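PDB 5K8J: ribonuclease VapC from Caulobacter crescentus, which probably acts as the magnesium-dependent RNA-cleaving toxin of a toxin-antitoxin pair, and is seen here in complex with its VapB partner. Local coordinates for residues Y3-N8 with T108-N113; V9-R14 with V39-G44. One frame throughout, in Å; residues are numbered along the deposited sequence.

Contact 1 (Y3-N8 with T108-N113); sequences YVLDTN and TFVTFN
Asp6 and Thr111 meet side by side where two parallel strands end, and this is the tightly held part of the contact. The Thr111 hydroxyl donates to the anti lone pair of Asp6 OD2 (OG1 to OD2 2.8 Å) and accepts from the backbone N of Asn113, closing an ST turn. Threonine suits the position because one hydroxyl can do both, while its beta-branched carbon fits the end of a strand. Asp6 CG is anti to its own backbone N (chi1 -160°), which sets it 3.3 Å from Phe109 CZ. The other oxygen, OD1, receives Thr7 N from above the carboxylate plane. Two neighbours thus restrain the rotation of a carboxylate predicted to bind magnesium. Behind it the strands pair in register through backbone hydrogen bonds from Val4 N to Thr108 O, Val110 N to Val4 O and Asp6 N to Val110 O (2.8 Å). Their branched and aromatic residues suit this buried sheet: Val4 and Phe109 share one face, while Leu5 CD2 approaches Val110 CB on the other.

Buried Asn8 slides past Phe112 in the opposite direction, its CG 3.5 Å from Phe112 CD2. A short amide suits Asn8, packing on the ring while OD1 is hydrogen-bonded nearby; a flat ring lets Phe112 meet both Asn8 and His12. The looser side is the partly exposed outer side of Phe112 and the Tyr3-Thr108 end, where Tyr3 CD1 lies 3.7 Å from Thr108 CB.

Asp6, just past the end of a central strand, and Asp95 on helix 93-104 come together as in the acidic site of PIN domains. Strand 3-5 is flanked by strands 31-34 and 108-111, with 125-127 beyond the latter, and helix 93-104 covers the Val4 and Phe109 face through Ile98.

Contact 2 (V9-R14 with V39-G44); sequences VAIHLR and VELEGG
Arg14 NH2, beside Leu41 and Gly44 of the neighbouring helix, forms a salt bridge with Glu72 of the VapB chain, the strongest polar bond of this side chain. That carboxylate may also offset the nearby positive charge of Arg55. Within the contact, NH1 lies 3.2 Å from Leu41 O, with that oxygen at the edge of the guanidinium and near its plane. CG is anti to the backbone N (chi1 -176°), and the chain then bends at chi3 (61°), which places NE. Gly44 suits this spot because it has no side chain to occupy the space taken by the guanidinium, and NH1 sits 4.0 Å from Gly44 CA.

The apolar half depends on Leu41, whose two methyls divide the work. CD1 meets Ala10 CB at 3.9 Å. CD2 lies 3.8 Å from Ile11 CG1 on one helix turn and the same distance from Arg14 NH1 on the next. A long branched side chain is useful here, since the helix axes come no closer than 10.4 Å and Ala10 contributes only its CB. The helices run at 39° to each other, and 232 Å² is buried between the segments: a modest contact in which Leu41 and Arg14 carry most of the area.

Both helices follow strands of the PIN-domain sheet, 7-15 after 3-5 and 35-45 after 31-34. Helix 49-65 packs on both, Met62 against Leu13 and Arg14, and Leu59 against Leu41, while helix 18-26 lies against Val9, His12 and Leu13.

How the contacts relate
The centres of the two contacts are 12 Å apart, and helix 7-15 runs through both: contact 1 uses its first two residues, contact 2 residues 9-14. Along the chain, contact 2 is nested inside the long loop that contact 1 closes, so sheet pairing brackets helix packing within one PIN domain. They also touch directly, through a probable hydrogen bond between Thr7 OG1 and Glu40 OE2 (2.7 Å) and the edge-to-face rings of Phe112 and His12. Arg74 of the VapB chain spans the pair, forming a salt bridge with Glu40 and a long, weak ion pair with Asp6, consistent with the antitoxin covering the predicted metal site.

Contact 1 (Y3-N8 with T108-N113)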
loop_
_atom_site.group_PDB
_atom_site.type_symbol
_atom_site.label_atom_id
_atom_site.label_comp_id
_atom_site.label_asym_id
_atom_site.label_seq_id
_atom_site.Cartn_x
_atom_site.Cartn_y
_atom_site.Cartn_z
ATOM N N TYR B 3 -19.527 -12.462 -6.100
ATOM C CA TYR B 3 -19.141 -13.812 -5.702
ATOM C C TYR B 3 -17.863 -14.183 -6.429
ATOM O O TYR B 3 -17.719 -13.896 -7.619
ATOM C CB TYR B 3 -20.237 -14.840 -6.049
ATOM C CG TYR B 3 -21.538 -14.520 -5.356
ATOM C CD1 TYR B 3 -21.777 -14.965 -4.073
ATOM C CD2 TYR B 3 -22.496 -13.737 -5.976
ATOM C CE1 TYR B 3 -22.948 -14.657 -3.428
ATOM C CE2 TYR B 3 -23.678 -13.420 -5.337
ATOM C CZ TYR B 3 -23.898 -13.888 -4.062
ATOM O OH TYR B 3 -25.057 -13.572 -3.378
ATOM N N VAL B 4 -16.943 -14.813 -5.711
ATOM C CA VAL B 4 -15.792 -15.492 -6.316
ATOM C C VAL B 4 -16.045 -16.989 -6.263
ATOM O O VAL B 4 -16.296 -17.538 -5.182
ATOM C CB VAL B 4 -14.496 -15.145 -5.575
ATOM C CG1 VAL B 4 -13.321 -15.962 -6.125
ATOM C CG2 VAL B 4 -14.185 -13.670 -5.705
ATOM N N LEU B 5 -15.979 -17.669 -7.415
ATOM C CA LEU B 5 -16.191 -19.104 -7.464
ATOM C C LEU B 5 -14.894 -19.813 -7.129
ATOM O O LEU B 5 -13.857 -19.521 -7.729
ATOM C CB LEU B 5 -16.643 -19.548 -8.861
ATOM C CG LEU B 5 -17.934 -18.922 -9.375
ATOM C CD1 LEU B 5 -18.390 -19.596 -10.719
ATOM C CD2 LEU B 5 -19.058 -19.045 -8.357
ATOM N N ASP B 6 -14.951 -20.769 -6.208
ATOM C CA ASP B 6 -13.769 -21.596 -5.985
ATOM C C ASP B 6 -13.468 -22.409 -7.242
ATOM O O ASP B 6 -14.332 -22.664 -8.084
ATOM C CB ASP B 6 -13.974 -22.519 -4.782
ATOM C CG ASP B 6 -12.642 -23.052 -4.183
ATOM O OD1 ASP B 6 -11.533 -22.680 -4.676
ATOM O OD2 ASP B 6 -12.747 -23.832 -3.198
ATOM N N THR B 7 -12.223 -22.849 -7.353
ATOM C CA THR B 7 -11.835 -23.567 -8.575
ATOM C C THR B 7 -12.723 -24.778 -8.844
ATOM O O THR B 7 -13.081 -25.052 -10.001
ATOM C CB THR B 7 -10.378 -23.996 -8.473
ATOM O OG1 THR B 7 -9.581 -22.823 -8.326
ATOM C CG2 THR B 7 -9.951 -24.778 -9.699
ATOM N N ASN B 8 -13.041 -25.553 -7.799
ATOM C CA ASN B 8 -13.826 -26.774 -7.979
ATOM C C ASN B 8 -15.163 -26.441 -8.611
ATOM O O ASN B 8 -15.652 -27.162 -9.485
ATOM C CB ASN B 8 -14.045 -27.456 -6.628
ATOM C CG ASN B 8 -14.455 -26.424 -5.500
ATOM O OD1 ASN B 8 -15.069 -25.406 -5.793
ATOM N ND2 ASN B 8 -14.106 -26.695 -4.247
ATOM N N THR B 108 -18.227 -12.513 -1.765
ATOM C CA THR B 108 -18.509 -13.775 -1.094
ATOM C C THR B 108 -17.881 -14.929 -1.858
ATOM O O THR B 108 -17.927 -14.976 -3.091
ATOM C CB THR B 108 -20.014 -13.937 -0.965
ATOM O OG1 THR B 108 -20.515 -12.905 -0.100
ATOM C CG2 THR B 108 -20.419 -15.304 -0.397
ATOM N N PHE B 109 -17.240 -15.825 -1.111
ATOM C CA PHE B 109 -16.514 -16.974 -1.649
ATOM C C PHE B 109 -17.427 -18.200 -1.652
ATOM O O PHE B 109 -17.975 -18.588 -0.606
ATOM C CB PHE B 109 -15.248 -17.220 -0.830
ATOM C CG PHE B 109 -14.363 -18.284 -1.383
ATOM C CD1 PHE B 109 -14.281 -19.501 -0.761
ATOM C CD2 PHE B 109 -13.644 -18.081 -2.540
ATOM C CE1 PHE B 109 -13.474 -20.495 -1.279
ATOM C CE2 PHE B 109 -12.827 -19.084 -3.046
ATOM C CZ PHE B 109 -12.740 -20.269 -2.417
ATOM N N VAL B 110 -17.589 -18.814 -2.825
ATOM C CA VAL B 110 -18.496 -19.940 -3.038
ATOM C C VAL B 110 -17.674 -21.204 -3.255
ATOM O O VAL B 110 -16.836 -21.253 -4.171
ATOM C CB VAL B 110 -19.384 -19.689 -4.258
ATOM C CG1 VAL B 110 -20.302 -20.860 -4.486
ATOM C CG2 VAL B 110 -20.182 -18.418 -4.069
ATOM N N THR B 111 -17.899 -22.213 -2.428
ATOM C CA THR B 111 -16.990 -23.353 -2.413
ATOM C C THR B 111 -17.692 -24.637 -1.999
ATOM O O THR B 111 -18.687 -24.640 -1.260
ATOM C CB THR B 111 -15.783 -23.101 -1.492
ATOM O OG1 THR B 111 -14.909 -24.242 -1.511
ATOM C CG2 THR B 111 -16.212 -22.874 -0.082
ATOM N N PHE B 112 -17.179 -25.751 -2.527
ATOM C CA PHE B 112 -17.565 -27.061 -2.020
ATOM C C PHE B 112 -16.788 -27.486 -0.781
ATOM O O PHE B 112 -17.108 -28.527 -0.201
ATOM C CB PHE B 112 -17.302 -28.145 -3.069
ATOM C CG PHE B 112 -18.036 -27.976 -4.354
ATOM C CD1 PHE B 112 -19.353 -27.586 -4.389
ATOM C CD2 PHE B 112 -17.400 -28.291 -5.541
ATOM C CE1 PHE B 112 -20.018 -27.462 -5.613
ATOM C CE2 PHE B 112 -18.051 -28.168 -6.752
ATOM C CZ PHE B 112 -19.351 -27.747 -6.789
ATOM N N ASN B 113 -15.741 -26.756 -0.405
ATOM C CA ASN B 113 -14.860 -27.183 0.670
ATOM C C ASN B 113 -14.824 -26.144 1.776
ATOM O O ASN B 113 -13.736 -25.696 2.143
ATOM C CB ASN B 113 -13.422 -27.367 0.172
ATOM C CG ASN B 113 -13.296 -28.363 -0.952
ATOM O OD1 ASN B 113 -14.036 -29.336 -1.020
ATOM N ND2 ASN B 113 -12.319 -28.130 -1.836
#

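Contact 2 (V9-R14 with V39-G44)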
loop_
_atom_site.group_PDB
_atom_site.type_symbol
_atom_site.label_atom_id
_atom_site.label_comp_id
_atom_site.label_asym_id
_atom_site.label_seq_id
_atom_site.Cartn_x
_atom_site.Cartn_y
_atom_site.Cartn_z
ATOM N N VAL B 9 -15.780 -25.341 -8.167
ATOM C CA VAL B 9 -17.054 -24.908 -8.737
ATOM C C VAL B 9 -16.881 -24.592 -10.220
ATOM O O VAL B 9 -17.709 -24.983 -11.057
ATOM C CB VAL B 9 -17.610 -23.692 -7.962
ATOM C CG1 VAL B 9 -18.905 -23.183 -8.592
ATOM C CG2 VAL B 9 -17.853 -24.047 -6.498
ATOM N N ALA B 10 -15.818 -23.848 -10.562
ATOM C CA ALA B 10 -15.567 -23.513 -11.955
ATOM C C ALA B 10 -15.288 -24.754 -12.792
ATOM O O ALA B 10 -15.675 -24.809 -13.964
ATOM C CB ALA B 10 -14.411 -22.529 -12.056
ATOM N N ILE B 11 -14.564 -25.727 -12.240
ATOM C CA ILE B 11 -14.355 -26.998 -12.945
ATOM C C ILE B 11 -15.688 -27.674 -13.260
ATOM O O ILE B 11 -15.896 -28.200 -14.367
ATOM C CB ILE B 11 -13.424 -27.929 -12.135
ATOM C CG1 ILE B 11 -11.992 -27.448 -12.208
ATOM C CG2 ILE B 11 -13.501 -29.399 -12.658
ATOM C CD1 ILE B 11 -11.057 -28.139 -11.253
ATOM N N HIS B 12 -16.599 -27.717 -12.290
ATOM C CA HIS B 12 -17.888 -28.355 -12.525
ATOM C C HIS B 12 -18.685 -27.621 -13.589
ATOM O O HIS B 12 -19.408 -28.247 -14.379
ATOM C CB HIS B 12 -18.643 -28.441 -11.195
ATOM C CG HIS B 12 -18.157 -29.568 -10.325
ATOM N ND1 HIS B 12 -18.976 -30.614 -9.946
ATOM C CD2 HIS B 12 -16.928 -29.857 -9.832
ATOM C CE1 HIS B 12 -18.277 -31.478 -9.229
ATOM N NE2 HIS B 12 -17.032 -31.046 -9.148
ATOM N N LEU B 13 -18.527 -26.305 -13.662
ATOM C CA LEU B 13 -19.127 -25.535 -14.744
ATOM C C LEU B 13 -18.492 -25.908 -16.088
ATOM O O LEU B 13 -19.193 -26.289 -17.038
ATOM C CB LEU B 13 -18.977 -24.040 -14.414
ATOM C CG LEU B 13 -19.714 -22.959 -15.188
ATOM C CD1 LEU B 13 -21.207 -23.270 -15.257
ATOM C CD2 LEU B 13 -19.487 -21.624 -14.507
ATOM N N ARG B 14 -17.160 -25.905 -16.162
ATOM C CA ARG B 14 -16.469 -26.262 -17.404
ATOM C C ARG B 14 -16.846 -27.662 -17.883
ATOM O O ARG B 14 -16.999 -27.899 -19.093
ATOM C CB ARG B 14 -14.957 -26.187 -17.211
ATOM C CG ARG B 14 -14.164 -26.449 -18.527
ATOM C CD ARG B 14 -12.685 -26.878 -18.323
ATOM N NE ARG B 14 -12.615 -28.129 -17.560
ATOM C CZ ARG B 14 -11.623 -28.477 -16.748
ATOM N NH1 ARG B 14 -10.561 -27.703 -16.583
ATOM N NH2 ARG B 14 -11.696 -29.620 -16.077
ATOM N N VAL B 39 -5.540 -20.596 -14.115
ATOM C CA VAL B 39 -4.353 -21.430 -14.305
ATOM C C VAL B 39 -4.704 -22.899 -14.115
ATOM O O VAL B 39 -4.281 -23.772 -14.889
ATOM C CB VAL B 39 -3.230 -20.998 -13.350
ATOM C CG1 VAL B 39 -2.134 -22.048 -13.270
ATOM C CG2 VAL B 39 -2.657 -19.668 -13.850
ATOM N N GLU B 40 -5.445 -23.197 -13.059
ATOM C CA GLU B 40 -5.831 -24.574 -12.806
ATOM C C GLU B 40 -6.714 -25.107 -13.921
ATOM O O GLU B 40 -6.526 -26.251 -14.362
ATOM C CB GLU B 40 -6.514 -24.677 -11.443
ATOM C CG GLU B 40 -5.639 -24.288 -10.270
ATOM C CD GLU B 40 -6.363 -24.571 -8.960
ATOM O OE1 GLU B 40 -6.396 -25.773 -8.587
ATOM O OE2 GLU B 40 -6.983 -23.623 -8.381
ATOM N N LEU B 41 -7.665 -24.291 -14.406
ATOM C CA LEU B 41 -8.586 -24.697 -15.481
ATOM C C LEU B 41 -7.845 -24.937 -16.787
ATOM O O LEU B 41 -8.177 -25.873 -17.541
ATOM C CB LEU B 41 -9.658 -23.622 -15.672
ATOM C CG LEU B 41 -10.688 -23.551 -14.549
ATOM C CD1 LEU B 41 -11.377 -22.201 -14.485
ATOM C CD2 LEU B 41 -11.730 -24.657 -14.730
ATOM N N GLU B 42 -6.868 -24.075 -17.091
ATOM C CA GLU B 42 -6.081 -24.211 -18.315
ATOM C C GLU B 42 -5.297 -25.510 -18.297
ATOM O O GLU B 42 -5.249 -26.235 -19.296
ATOM C CB GLU B 42 -5.116 -23.028 -18.448
ATOM C CG GLU B 42 -5.749 -21.648 -18.654
ATOM C CD GLU B 42 -6.284 -21.381 -20.040
ATOM O OE1 GLU B 42 -6.415 -22.332 -20.834
ATOM O OE2 GLU B 42 -6.589 -20.191 -20.336
ATOM N N GLY B 43 -4.660 -25.814 -17.166
ATOM C CA GLY B 43 -3.919 -27.063 -17.065
ATOM C C GLY B 43 -4.815 -28.267 -17.236
ATOM O O GLY B 43 -4.456 -29.230 -17.920
ATOM N N GLY B 44 -6.009 -28.228 -16.630
ATOM C CA GLY B 44 -6.929 -29.347 -16.719
ATOM C C GLY B 44 -7.388 -29.666 -18.133
ATOM O O GLY B 44 -7.668 -30.823 -18.455
#